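Local structure of beta-N-acetylhexosaminidase (Arthrobacter aurescens, 3RCN) at residues A[30-35]-A[40-45]; A[76-81]-A[98-103]; A[409-414]-A[530-535]. The protein probably hydrolyses terminal non-reducing N-acetyl-D-hexosamine residues in N-acetyl-beta-D-hexosaminides. All blocks are in the same frame, centred on the assembly; numbering follows the deposited sequence.

Contact 1: A[30-35]-A[40-45]. With SO4 (sulfate ion), chain I.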
# COMPACT_ATOMS: atom_id res chain seq x y z
N THR A 30 -21.04 -7.17 20.87
CA THR A 30 -21.61 -7.87 19.73
C THR A 30 -20.78 -9.10 19.37
O THR A 30 -19.56 -9.01 19.20
CB THR A 30 -21.67 -6.94 18.52
OG1 THR A 30 -22.58 -5.86 18.78
CG2 THR A 30 -22.12 -7.70 17.28
N SER A 31 -21.45 -10.23 19.21
CA SER A 31 -20.79 -11.51 18.96
C SER A 31 -21.16 -11.98 17.57
O SER A 31 -22.17 -11.54 17.03
CB SER A 31 -21.22 -12.56 20.00
OG SER A 31 -22.60 -12.89 19.88
N VAL A 32 -20.33 -12.82 16.97
CA VAL A 32 -20.57 -13.28 15.60
C VAL A 32 -20.71 -14.80 15.53
O VAL A 32 -19.77 -15.52 15.82
CB VAL A 32 -19.42 -12.85 14.67
CG1 VAL A 32 -19.80 -13.06 13.24
CG2 VAL A 32 -19.10 -11.37 14.90
N GLY A 33 -21.91 -15.27 15.20
CA GLY A 33 -22.14 -16.70 14.96
C GLY A 33 -22.09 -17.12 13.50
O GLY A 33 -22.40 -16.33 12.62
N ALA A 34 -21.75 -18.38 13.23
CA ALA A 34 -21.86 -18.89 11.86
C ALA A 34 -22.07 -20.40 11.78
O ALA A 34 -21.56 -21.15 12.62
CB ALA A 34 -20.66 -18.45 11.02
N ASP A 35 -22.81 -20.85 10.77
CA ASP A 35 -22.82 -22.26 10.39
C ASP A 35 -21.45 -22.66 9.79
O ASP A 35 -20.75 -21.82 9.21
CB ASP A 35 -23.96 -22.54 9.41
CG ASP A 35 -25.34 -22.57 10.09
OD1 ASP A 35 -25.43 -22.87 11.30
OD2 ASP A 35 -26.35 -22.29 9.40
N GLY A 40 -15.51 -19.32 7.32
CA GLY A 40 -14.56 -18.56 6.53
C GLY A 40 -14.93 -17.08 6.50
O GLY A 40 -14.13 -16.23 6.92
N PRO A 41 -16.14 -16.76 6.03
CA PRO A 41 -16.59 -15.37 6.04
C PRO A 41 -16.68 -14.77 7.45
O PRO A 41 -16.48 -13.55 7.59
CB PRO A 41 -17.97 -15.46 5.41
CG PRO A 41 -17.85 -16.61 4.46
CD PRO A 41 -16.99 -17.61 5.19
N ARG A 42 -16.97 -15.57 8.47
CA ARG A 42 -17.01 -15.06 9.84
C ARG A 42 -15.64 -14.49 10.22
O ARG A 42 -15.55 -13.41 10.82
CB ARG A 42 -17.43 -16.13 10.84
CG ARG A 42 -17.42 -15.65 12.29
CD ARG A 42 -16.86 -16.71 13.22
NE ARG A 42 -17.90 -17.38 13.99
CZ ARG A 42 -17.82 -18.64 14.42
NH1 ARG A 42 -16.76 -19.38 14.13
NH2 ARG A 42 -18.82 -19.18 15.11
N ARG A 43 -14.58 -15.21 9.86
CA ARG A 43 -13.22 -14.76 10.13
C ARG A 43 -12.91 -13.43 9.45
O ARG A 43 -12.36 -12.52 10.07
CB ARG A 43 -12.20 -15.83 9.71
CG ARG A 43 -12.23 -17.08 10.58
CD ARG A 43 -11.12 -18.07 10.23
NE ARG A 43 -11.36 -18.70 8.93
CZ ARG A 43 -11.88 -19.92 8.79
NH1 ARG A 43 -12.19 -20.65 9.85
NH2 ARG A 43 -12.06 -20.41 7.58
N TRP A 44 -13.28 -13.30 8.18
CA TRP A 44 -13.01 -12.07 7.46
C TRP A 44 -13.73 -10.87 8.09
O TRP A 44 -13.13 -9.81 8.25
CB TRP A 44 -13.39 -12.17 5.99
CG TRP A 44 -13.19 -10.88 5.31
CD1 TRP A 44 -12.03 -10.41 4.77
CD2 TRP A 44 -14.16 -9.85 5.15
NE1 TRP A 44 -12.23 -9.15 4.26
CE2 TRP A 44 -13.53 -8.78 4.49
CE3 TRP A 44 -15.50 -9.73 5.50
CZ2 TRP A 44 -14.19 -7.60 4.18
CZ3 TRP A 44 -16.16 -8.56 5.18
CH2 TRP A 44 -15.51 -7.51 4.53
N LEU A 45 -15.00 -11.04 8.42
CA LEU A 45 -15.79 -9.98 9.04
C LEU A 45 -15.19 -9.57 10.39
O LEU A 45 -14.98 -8.37 10.68
CB LEU A 45 -17.22 -10.45 9.24
CG LEU A 45 -18.21 -9.38 9.69
CD1 LEU A 45 -18.28 -8.27 8.64
CD2 LEU A 45 -19.58 -10.00 9.92
S SO4 I . -13.44 -24.00 9.65
O1 SO4 I . -12.06 -24.16 10.11
O2 SO4 I . -14.20 -23.21 10.62
O3 SO4 I . -13.44 -23.34 8.34
O4 SO4 I . -14.06 -25.31 9.51
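R42 of helix 39-53 lies against V32 and A34 of strand 32-34, outermost in the sheet of this chain, and its aliphatic part makes the close packing. R42 CG meets V32 CG1 at 3.6 Å, the side chains passing one another head to tail, while R42 CB touches A34 CB at 4.0 Å. R42 leaves the helix with CG beside its carbonyl carbon (chi1 177°), then bends at chi2 and chi3, bringing the guanidinium alongside the V32-A34 backbone. There R42 NE donates to V32 O at 3.2 Å, from above the carbonyl plane. The methyl of A34 covers one guanidinium face near the rim. Away from the strand the packing gives way to polar, partly exposed arginine ends. R43 NH1 forms a salt bridge with D56 of the second subunit, to which R42 NH1 makes a long, weak ion pair. Weak hydrogen bonds run from R43 NH1 to sulfate O2 and O3 and from R43 NH2 to sulfate O3. Strand and helix segments run nearly antiparallel (163°), axes 8.6 Å apart, opening a beta-alpha-beta unit. Strand 67-71 completes it, L69 against A34 and I67 against L45; helix 95-109 packs against P41 and W44.

Contact 2: A[76-81]-A[98-103]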
# COMPACT_ATOMS: atom_id res chain seq x y z
N ASP A 76 -28.85 -19.57 -4.16
CA ASP A 76 -27.59 -19.76 -4.90
C ASP A 76 -26.35 -19.49 -4.03
O ASP A 76 -26.40 -18.71 -3.06
CB ASP A 76 -27.54 -18.86 -6.14
CG ASP A 76 -26.18 -18.91 -6.84
OD1 ASP A 76 -25.38 -17.95 -6.71
OD2 ASP A 76 -25.90 -19.93 -7.53
N ALA A 77 -25.25 -20.15 -4.37
CA ALA A 77 -23.99 -20.01 -3.64
C ALA A 77 -23.48 -18.57 -3.46
O ALA A 77 -22.92 -18.26 -2.43
CB ALA A 77 -22.90 -20.87 -4.28
N GLU A 78 -23.64 -17.72 -4.47
CA GLU A 78 -23.18 -16.33 -4.39
C GLU A 78 -24.29 -15.40 -3.92
O GLU A 78 -24.12 -14.19 -3.88
CB GLU A 78 -22.63 -15.82 -5.72
CG GLU A 78 -21.21 -16.29 -6.06
CD GLU A 78 -20.56 -15.44 -7.15
OE1 GLU A 78 -21.22 -15.18 -8.18
OE2 GLU A 78 -19.39 -15.02 -6.97
N ALA A 79 -25.44 -15.98 -3.58
CA ALA A 79 -26.62 -15.21 -3.22
C ALA A 79 -26.80 -15.15 -1.70
O ALA A 79 -26.40 -16.07 -0.98
CB ALA A 79 -27.87 -15.79 -3.89
N TYR A 80 -27.35 -14.05 -1.20
CA TYR A 80 -27.60 -13.94 0.23
C TYR A 80 -28.88 -13.17 0.52
O TYR A 80 -29.42 -12.46 -0.33
CB TYR A 80 -26.43 -13.24 0.93
CG TYR A 80 -26.38 -11.78 0.57
CD1 TYR A 80 -25.66 -11.35 -0.54
CD2 TYR A 80 -27.10 -10.85 1.30
CE1 TYR A 80 -25.64 -10.03 -0.90
CE2 TYR A 80 -27.08 -9.52 0.94
CZ TYR A 80 -26.34 -9.12 -0.16
OH TYR A 80 -26.31 -7.80 -0.53
N ARG A 81 -29.36 -13.33 1.74
CA ARG A 81 -30.46 -12.54 2.26
C ARG A 81 -29.95 -11.86 3.53
O ARG A 81 -29.23 -12.48 4.32
CB ARG A 81 -31.64 -13.46 2.56
CG ARG A 81 -32.96 -12.75 2.71
CD ARG A 81 -34.11 -13.75 2.71
NE ARG A 81 -33.93 -14.78 3.74
CZ ARG A 81 -33.70 -16.06 3.48
NH1 ARG A 81 -33.64 -16.49 2.23
NH2 ARG A 81 -33.55 -16.93 4.49
N ALA A 98 -22.30 -15.45 1.85
CA ALA A 98 -22.17 -14.87 3.17
C ALA A 98 -21.17 -13.71 3.14
O ALA A 98 -21.35 -12.70 3.81
CB ALA A 98 -21.71 -15.93 4.17
N PHE A 99 -20.13 -13.87 2.33
CA PHE A 99 -19.12 -12.84 2.20
C PHE A 99 -19.77 -11.57 1.65
O PHE A 99 -19.58 -10.49 2.19
CB PHE A 99 -17.98 -13.31 1.29
CG PHE A 99 -16.91 -12.28 1.08
CD1 PHE A 99 -15.94 -12.06 2.05
CD2 PHE A 99 -16.88 -11.52 -0.08
CE1 PHE A 99 -14.95 -11.11 1.86
CE2 PHE A 99 -15.88 -10.56 -0.27
CZ PHE A 99 -14.92 -10.36 0.70
N TYR A 100 -20.53 -11.72 0.57
CA TYR A 100 -21.16 -10.56 -0.06
C TYR A 100 -22.17 -9.90 0.87
O TYR A 100 -22.32 -8.68 0.88
CB TYR A 100 -21.75 -10.93 -1.42
CG TYR A 100 -20.68 -11.36 -2.40
CD1 TYR A 100 -19.45 -10.69 -2.45
CD2 TYR A 100 -20.86 -12.45 -3.24
CE1 TYR A 100 -18.44 -11.08 -3.33
CE2 TYR A 100 -19.84 -12.86 -4.13
CZ TYR A 100 -18.64 -12.16 -4.16
OH TYR A 100 -17.65 -12.55 -5.02
N GLY A 101 -22.85 -10.71 1.68
CA GLY A 101 -23.76 -10.17 2.67
C GLY A 101 -23.01 -9.28 3.64
O GLY A 101 -23.45 -8.17 3.93
N ALA A 102 -21.88 -9.78 4.13
CA ALA A 102 -20.96 -9.03 4.98
C ALA A 102 -20.59 -7.68 4.39
O ALA A 102 -20.59 -6.67 5.11
CB ALA A 102 -19.69 -9.85 5.24
N GLN A 103 -20.28 -7.64 3.10
CA GLN A 103 -19.94 -6.37 2.45
C GLN A 103 -21.13 -5.43 2.50
O GLN A 103 -20.99 -4.26 2.83
CB GLN A 103 -19.48 -6.57 1.02
CG GLN A 103 -18.26 -7.45 0.90
CD GLN A 103 -16.96 -6.73 1.19
OE1 GLN A 103 -16.94 -5.51 1.38
NE2 GLN A 103 -15.87 -7.48 1.22
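E78 and Y80 meet Y100 and G101 where the turn leading into strand 80-84 lies against helix 95-109. The segment begins with a type I beta turn from D76 to A79, closed by the hydrogen bond from A79 N to D76 O. D76 OD1 also accepts from E78 N at 2.8 Å, an Asx turn in which the N-H comes from above the carboxylate plane. Next along the chain, E78 sends its extended side chain toward the rim of the Y100 ring. E78 OE2 lies 3.6 Å from Y100 CE2, near the ring plane, with carboxylate and ring planes 71° apart. The backbone contributes too, as E78 O lies at the ring edge, 3.8 Å from Y100 CD2. Y80, the first residue of the strand, packs with its ring face on the helix backbone. Its CG sits between the backbone N and the carbonyl carbon (chi1 71°), which carries the ring toward the helix. G101 CA stands over the centre of that ring, 3.6 Å from the centroid and only 8° off the normal, a CH-pi contact. G101 N lies over the same face, 3.6 Å from Y80 CD1, and Y80 CE1 packs on Y100 CB at 4.0 Å. G101, having no side chain, thus presents its CA and backbone N to the ring face. Beyond the two segments, Y80 OH is hydrogen-bonded to T104 OG1, and the Y100 ring meets W483 edge-to-face. The chemistry is thus divided: dispersion and CH-pi packing join strand and helix directly, while the carboxylate of E78, beside a tyrosine edge, has its polar partners elsewhere, R141 in a salt bridge to OE1 and N170 at OE2, which probably stabilise its negative charge.

Contact 3: A[409-414]-A[530-535]. With SO4 (sulfate ion), chain G.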
# COMPACT_ATOMS: atom_id res chain seq x y z
N ASP A 409 -7.83 2.12 -19.16
CA ASP A 409 -6.68 2.97 -19.46
C ASP A 409 -7.11 4.12 -20.38
O ASP A 409 -6.38 5.09 -20.56
CB ASP A 409 -5.52 2.16 -20.07
CG ASP A 409 -5.93 1.34 -21.30
OD1 ASP A 409 -5.18 1.37 -22.31
OD2 ASP A 409 -6.99 0.65 -21.27
N HIS A 410 -8.33 4.04 -20.92
CA HIS A 410 -8.80 5.07 -21.84
C HIS A 410 -9.32 6.29 -21.11
O HIS A 410 -9.97 6.17 -20.07
CB HIS A 410 -9.90 4.56 -22.78
CG HIS A 410 -9.43 3.55 -23.77
ND1 HIS A 410 -10.19 3.17 -24.85
CD2 HIS A 410 -8.28 2.83 -23.84
CE1 HIS A 410 -9.53 2.25 -25.55
NE2 HIS A 410 -8.37 2.04 -24.95
N ARG A 411 -9.06 7.46 -21.70
CA ARG A 411 -9.42 8.76 -21.14
C ARG A 411 -10.89 8.87 -20.75
O ARG A 411 -11.77 8.38 -21.46
CB ARG A 411 -9.07 9.85 -22.14
CG ARG A 411 -9.91 9.82 -23.39
CD ARG A 411 -9.03 10.16 -24.57
NE ARG A 411 -9.71 10.01 -25.85
CZ ARG A 411 -10.05 11.02 -26.64
NH1 ARG A 411 -9.78 12.27 -26.27
NH2 ARG A 411 -10.65 10.79 -27.79
N GLN A 412 -11.15 9.53 -19.62
CA GLN A 412 -12.49 9.60 -19.02
C GLN A 412 -13.28 10.80 -19.49
O GLN A 412 -14.44 10.97 -19.13
CB GLN A 412 -12.37 9.60 -17.50
CG GLN A 412 -11.54 8.43 -17.03
CD GLN A 412 -11.52 8.25 -15.53
OE1 GLN A 412 -12.56 8.32 -14.87
NE2 GLN A 412 -10.34 7.98 -14.99
N ALA A 413 -12.66 11.66 -20.28
CA ALA A 413 -13.36 12.81 -20.83
C ALA A 413 -12.65 13.31 -22.08
O ALA A 413 -11.48 13.02 -22.29
CB ALA A 413 -13.46 13.91 -19.78
N ASP A 414 -13.36 14.08 -22.90
CA ASP A 414 -12.71 14.70 -24.04
C ASP A 414 -11.81 15.84 -23.57
O ASP A 414 -12.02 16.41 -22.49
CB ASP A 414 -13.74 15.23 -25.03
CG ASP A 414 -14.54 16.39 -24.48
OD1 ASP A 414 -15.01 17.22 -25.28
OD2 ASP A 414 -14.68 16.48 -23.24
N GLY A 530 -0.39 11.94 -25.49
CA GLY A 530 -1.18 10.73 -25.60
C GLY A 530 -1.48 10.43 -27.06
O GLY A 530 -0.84 10.98 -27.96
N TRP A 531 -2.42 9.52 -27.29
CA TRP A 531 -2.93 9.28 -28.63
C TRP A 531 -4.46 9.19 -28.59
O TRP A 531 -5.01 8.21 -28.10
CB TRP A 531 -2.33 7.97 -29.15
CG TRP A 531 -2.50 7.78 -30.62
CD1 TRP A 531 -3.26 6.82 -31.24
CD2 TRP A 531 -1.91 8.56 -31.66
NE1 TRP A 531 -3.17 6.97 -32.60
CE2 TRP A 531 -2.35 8.03 -32.88
CE3 TRP A 531 -1.05 9.66 -31.67
CZ2 TRP A 531 -1.95 8.55 -34.11
CZ3 TRP A 531 -0.66 10.18 -32.89
CH2 TRP A 531 -1.11 9.63 -34.09
N LYS A 532 -5.14 10.15 -29.20
CA LYS A 532 -6.59 10.26 -29.05
C LYS A 532 -7.34 9.53 -30.14
O LYS A 532 -7.21 9.86 -31.32
CB LYS A 532 -7.03 11.72 -29.03
CG LYS A 532 -6.60 12.52 -27.83
CD LYS A 532 -7.26 13.89 -27.87
CE LYS A 532 -6.71 14.78 -26.75
NZ LYS A 532 -7.31 16.15 -26.75
N ARG A 533 -8.18 8.58 -29.75
CA ARG A 533 -8.95 7.81 -30.72
C ARG A 533 -10.44 8.17 -30.69
O ARG A 533 -10.97 8.59 -29.66
CB ARG A 533 -8.75 6.31 -30.50
CG ARG A 533 -7.33 5.88 -30.77
CD ARG A 533 -7.13 4.43 -30.43
NE ARG A 533 -7.98 3.57 -31.24
CZ ARG A 533 -8.03 2.25 -31.12
NH1 ARG A 533 -8.83 1.54 -31.90
NH2 ARG A 533 -7.26 1.64 -30.23
N ASP A 534 -11.07 8.04 -31.86
CA ASP A 534 -12.50 8.27 -32.03
C ASP A 534 -13.17 7.06 -32.69
O ASP A 534 -12.87 6.72 -33.84
CB ASP A 534 -12.74 9.53 -32.88
CG ASP A 534 -14.20 9.72 -33.24
OD1 ASP A 534 -15.08 9.20 -32.52
OD2 ASP A 534 -14.48 10.39 -34.26
N TYR A 535 -14.08 6.42 -31.97
CA TYR A 535 -14.64 5.14 -32.40
C TYR A 535 -15.37 5.22 -33.73
O TYR A 535 -15.30 4.29 -34.54
CB TYR A 535 -15.57 4.55 -31.35
CG TYR A 535 -16.06 3.17 -31.70
CD1 TYR A 535 -17.41 2.92 -31.92
CD2 TYR A 535 -15.17 2.11 -31.83
CE1 TYR A 535 -17.86 1.65 -32.26
CE2 TYR A 535 -15.61 0.83 -32.16
CZ TYR A 535 -16.96 0.61 -32.37
OH TYR A 535 -17.39 -0.66 -32.70
S SO4 G . -11.10 15.61 -28.40
O1 SO4 G . -9.96 16.45 -28.03
O2 SO4 G . -11.74 15.05 -27.21
O3 SO4 G . -12.08 16.42 -29.12
O4 SO4 G . -10.65 14.51 -29.25
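This surface contact joins a loop of the catalytic alpha-beta barrel, 409-414, to the C-terminal segment 530-535, whose short strand 531-532 pairs in parallel with strand 422-423. R411 carries it, its guanidinium meeting R533 O at the edge and K532 over one face. R411 CG lies between the backbone N and the carbonyl carbon (chi1 67°), and the bend at chi2 directs the guanidinium to the C-terminal segment. R411 NH2 donates to R533 O at 2.9 Å; the acceptor lies close to the guanidinium plane, but the donor is tilted 34° from the carbonyl plane. G423 O takes R411 NE, so strand 422-423 holds the same group. The extended K532 chain crosses R411 at about a right angle, its CB and CG over one guanidinium face and its CD 3.4 Å from R411 NH1. Both cations border a sulfate, probably from the crystallisation liquor, whose negative charge would partly offset theirs; G415 N is a further hydrogen-bond partner of this ion. The R533 side chain instead forms salt bridges with E538 and E403; it comes within about 8 Å of the side chain of E316, the predicted proton donor. At the outer end of the contact, K532 NZ bonds to sulfate O1 at 3.0 Å, while R411 NH1 stands 3.5 Å from sulfate O2.

How the contacts relate
Contacts 1, 2 and 3 come in that order along the chain, without overlap. Contacts 1 and 2 have centres about 13 Å apart within family 20 domain 2 and reach the same six-stranded mixed sheet. Helices 39-53 and 95-109 connect them directly: the W44 ring meets F99 edge-to-face and packs on A102 and Q103, and P41 rests on A98. Contact 3 lies across the centre of the chain, its centre about 45 Å and 37 Å from those of contacts 1 and 2. Contacts 1 and 2 thus place two touching helices against one sheet of the domain, whereas the third lies where the C-terminal segment meets a loop of the catalytic barrel.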